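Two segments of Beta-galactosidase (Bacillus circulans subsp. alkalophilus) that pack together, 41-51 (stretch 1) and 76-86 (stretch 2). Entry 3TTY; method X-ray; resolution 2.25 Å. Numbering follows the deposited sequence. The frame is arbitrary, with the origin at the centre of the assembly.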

# COMPACT_ATOMS: atom_id res chain seq x y z
N THR A 41 -2.89 -38.01 9.80
CA THR A 41 -3.35 -36.97 10.70
C THR A 41 -4.77 -36.64 10.28
O THR A 41 -4.99 -35.98 9.27
CB THR A 41 -2.48 -35.70 10.58
OG1 THR A 41 -1.12 -36.00 10.94
CG2 THR A 41 -3.01 -34.57 11.47
N VAL A 42 -5.75 -37.10 11.05
CA VAL A 42 -7.14 -37.02 10.61
C VAL A 42 -7.98 -36.15 11.52
O VAL A 42 -7.56 -35.81 12.63
CB VAL A 42 -7.76 -38.42 10.54
CG1 VAL A 42 -6.89 -39.34 9.69
CG2 VAL A 42 -7.92 -38.97 11.95
N ASN A 43 -9.15 -35.77 11.03
CA ASN A 43 -10.12 -34.98 11.80
C ASN A 43 -9.66 -33.58 12.20
O ASN A 43 -10.07 -33.06 13.25
CB ASN A 43 -10.53 -35.74 13.06
CG ASN A 43 -11.80 -35.19 13.69
OD1 ASN A 43 -12.82 -34.99 13.01
ND2 ASN A 43 -11.74 -34.92 14.99
N VAL A 44 -8.80 -32.96 11.39
CA VAL A 44 -8.32 -31.61 11.72
C VAL A 44 -9.43 -30.58 11.53
O VAL A 44 -9.52 -29.61 12.30
CB VAL A 44 -7.10 -31.19 10.88
CG1 VAL A 44 -6.62 -29.81 11.30
CG2 VAL A 44 -5.99 -32.20 11.02
N PHE A 45 -10.29 -30.78 10.54
CA PHE A 45 -11.24 -29.75 10.16
C PHE A 45 -12.65 -30.26 9.97
O PHE A 45 -13.26 -30.06 8.92
CB PHE A 45 -10.77 -29.03 8.89
CG PHE A 45 -9.59 -28.10 9.11
CD1 PHE A 45 -9.70 -27.00 9.95
CD2 PHE A 45 -8.38 -28.31 8.47
CE1 PHE A 45 -8.63 -26.12 10.15
CE2 PHE A 45 -7.30 -27.45 8.67
CZ PHE A 45 -7.43 -26.35 9.51
N SER A 46 -13.20 -30.90 11.00
CA SER A 46 -14.50 -31.52 10.86
C SER A 46 -15.39 -31.25 12.07
O SER A 46 -16.27 -32.06 12.40
CB SER A 46 -14.35 -33.02 10.63
OG SER A 46 -14.24 -33.30 9.25
N TRP A 47 -15.17 -30.12 12.71
CA TRP A 47 -15.97 -29.78 13.87
C TRP A 47 -17.45 -29.81 13.48
O TRP A 47 -18.25 -30.47 14.13
CB TRP A 47 -15.54 -28.42 14.42
CG TRP A 47 -16.08 -28.14 15.78
CD1 TRP A 47 -17.15 -28.73 16.40
CD2 TRP A 47 -15.55 -27.18 16.72
NE1 TRP A 47 -17.33 -28.19 17.65
CE2 TRP A 47 -16.36 -27.24 17.87
CE3 TRP A 47 -14.49 -26.27 16.68
CZ2 TRP A 47 -16.12 -26.44 18.99
CZ3 TRP A 47 -14.26 -25.48 17.78
CH2 TRP A 47 -15.07 -25.57 18.92
N ALA A 48 -17.81 -29.14 12.39
CA ALA A 48 -19.20 -29.08 11.98
C ALA A 48 -19.76 -30.44 11.53
O ALA A 48 -20.94 -30.73 11.73
CB ALA A 48 -19.42 -28.03 10.89
N LYS A 49 -18.92 -31.29 10.95
CA LYS A 49 -19.40 -32.62 10.58
C LYS A 49 -19.77 -33.42 11.83
O LYS A 49 -20.74 -34.18 11.85
CB LYS A 49 -18.35 -33.38 9.76
CG LYS A 49 -18.89 -34.70 9.18
CD LYS A 49 -17.87 -35.35 8.28
CE LYS A 49 -18.43 -36.61 7.61
NZ LYS A 49 -19.77 -36.41 7.00
N ILE A 50 -18.98 -33.24 12.88
CA ILE A 50 -19.24 -33.94 14.12
C ILE A 50 -20.41 -33.33 14.86
O ILE A 50 -21.33 -34.03 15.28
CB ILE A 50 -18.01 -33.89 15.04
CG1 ILE A 50 -16.85 -34.68 14.40
CG2 ILE A 50 -18.37 -34.40 16.42
CD1 ILE A 50 -15.50 -34.39 15.01
N GLN A 51 -20.38 -32.01 15.01
CA GLN A 51 -21.37 -31.37 15.87
C GLN A 51 -22.23 -30.33 15.14
O GLN A 51 -21.75 -29.25 14.79
CB GLN A 51 -20.68 -30.75 17.08
CG GLN A 51 -21.63 -30.23 18.16
CD GLN A 51 -20.92 -29.35 19.18
OE1 GLN A 51 -19.69 -29.27 19.20
NE2 GLN A 51 -21.68 -28.65 20.00
N LEU A 76 -2.36 -43.27 13.83
CA LEU A 76 -3.21 -42.09 13.82
C LEU A 76 -2.67 -40.94 14.66
O LEU A 76 -2.40 -41.08 15.86
CB LEU A 76 -4.62 -42.46 14.27
CG LEU A 76 -5.19 -43.60 13.42
CD1 LEU A 76 -6.43 -44.21 14.06
CD2 LEU A 76 -5.48 -43.12 12.03
N CYS A 77 -2.48 -39.80 14.00
CA CYS A 77 -2.30 -38.54 14.68
C CYS A 77 -3.68 -37.87 14.69
O CYS A 77 -4.10 -37.28 13.69
CB CYS A 77 -1.27 -37.68 13.94
SG CYS A 77 -0.94 -36.13 14.77
N LEU A 78 -4.41 -38.01 15.80
CA LEU A 78 -5.81 -37.61 15.84
C LEU A 78 -5.97 -36.16 16.30
O LEU A 78 -5.56 -35.80 17.40
CB LEU A 78 -6.63 -38.55 16.73
CG LEU A 78 -8.14 -38.26 16.83
CD1 LEU A 78 -8.82 -38.28 15.45
CD2 LEU A 78 -8.83 -39.23 17.76
N ALA A 79 -6.58 -35.34 15.45
CA ALA A 79 -6.80 -33.93 15.78
C ALA A 79 -8.14 -33.73 16.51
O ALA A 79 -9.08 -34.50 16.34
CB ALA A 79 -6.73 -33.07 14.51
N THR A 80 -8.21 -32.69 17.34
CA THR A 80 -9.43 -32.37 18.06
C THR A 80 -10.46 -31.61 17.22
O THR A 80 -11.60 -31.43 17.66
CB THR A 80 -9.12 -31.52 19.30
OG1 THR A 80 -8.45 -30.33 18.88
CG2 THR A 80 -8.23 -32.29 20.25
N SER A 81 -10.05 -31.14 16.04
CA SER A 81 -10.96 -30.44 15.12
C SER A 81 -11.34 -29.04 15.58
O SER A 81 -12.27 -28.45 15.03
CB SER A 81 -12.25 -31.24 14.91
OG SER A 81 -12.35 -31.75 13.59
N THR A 82 -10.63 -28.50 16.55
CA THR A 82 -10.99 -27.18 17.08
C THR A 82 -10.38 -25.98 16.35
O THR A 82 -10.59 -24.84 16.76
CB THR A 82 -10.66 -27.09 18.59
OG1 THR A 82 -9.26 -27.30 18.79
CG2 THR A 82 -11.46 -28.14 19.38
N GLY A 83 -9.65 -26.21 15.27
CA GLY A 83 -9.00 -25.13 14.54
C GLY A 83 -9.95 -24.30 13.68
O GLY A 83 -9.57 -23.25 13.17
N ALA A 84 -11.18 -24.77 13.48
CA ALA A 84 -12.17 -24.00 12.75
C ALA A 84 -13.55 -24.35 13.29
O ALA A 84 -13.95 -25.52 13.23
CB ALA A 84 -12.10 -24.29 11.25
N HIS A 85 -14.25 -23.36 13.83
CA HIS A 85 -15.55 -23.59 14.44
C HIS A 85 -16.65 -23.70 13.39
O HIS A 85 -16.45 -23.34 12.25
CB HIS A 85 -15.86 -22.49 15.48
CG HIS A 85 -15.84 -21.10 14.93
ND1 HIS A 85 -14.91 -20.16 15.32
CD2 HIS A 85 -16.65 -20.48 14.04
CE1 HIS A 85 -15.15 -19.02 14.68
NE2 HIS A 85 -16.20 -19.20 13.90
N PRO A 86 -17.81 -24.26 13.76
CA PRO A 86 -18.94 -24.41 12.82
C PRO A 86 -19.65 -23.10 12.49
O PRO A 86 -19.75 -22.20 13.33
CB PRO A 86 -19.89 -25.35 13.57
CG PRO A 86 -19.02 -26.11 14.51
CD PRO A 86 -17.99 -25.09 14.97
O HOH W 1 -8.31 -28.96 14.58
O HOH W 2 -12.97 -28.00 12.47

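Trp47 is the apolar centre of this contact. It gives up more surface to the other stretch than any other residue here. Its CA-to-CB bond points toward stretch 2, and the indole is held between two residues. Pro86 lies over one face, with Pro86 CD 3.7 Å from Trp47 CD2. Pro86 CD also sits 3.7 Å from the centroid of the Trp47 five-membered ring, 14° off the ring normal, so this is a CH-pi contact. Thr82 covers the opposite face with its methyl CG2. Ala48 extends the patch, with Ala48 CB 3.8 Å from Pro86 CB. The indole nitrogen is also satisfied: Trp47 NE1 donates to Gln51 OE1 at 3.0 Å, which ties the ring to the residue one turn on.

Smaller apolar contacts follow. Phe45 meets Ala84 at its ring edge, with Phe45 CD1 3.8 Å from Ala84 CB. Val44 CG2 lies 3.7 Å from Ala79 CB, and Val42 CG2 lies 3.7 Å from Leu78 CD1.

The strands pair in parallel. Val42 N donates to Cys77 O at 3.1 Å, and Ala79 N donates to Val42 O at 3.0 Å. Val42 therefore bonds to the residues before and after its partner, Leu78, as parallel register requires.

Beyond the strands, side chains take over. Asn43 ND2 donates to Ala79 O at 3.0 Å. Ser81 OG donates to Asn43 O at 2.7 Å and accepts from Ser46 N at 2.9 Å. One hydroxyl thus links two backbone sites of the turn that leads into the helix.

Two waters complete the polar edge. Water 1 donates to Val44 O at 2.7 Å and accepts from Gly83 N at 3.1 Å. Water 2 accepts from Trp47 N at 3.1 Å and donates to Ser81 O at 2.7 Å and Ala84 O at 2.8 Å. Each bridges the two backbones.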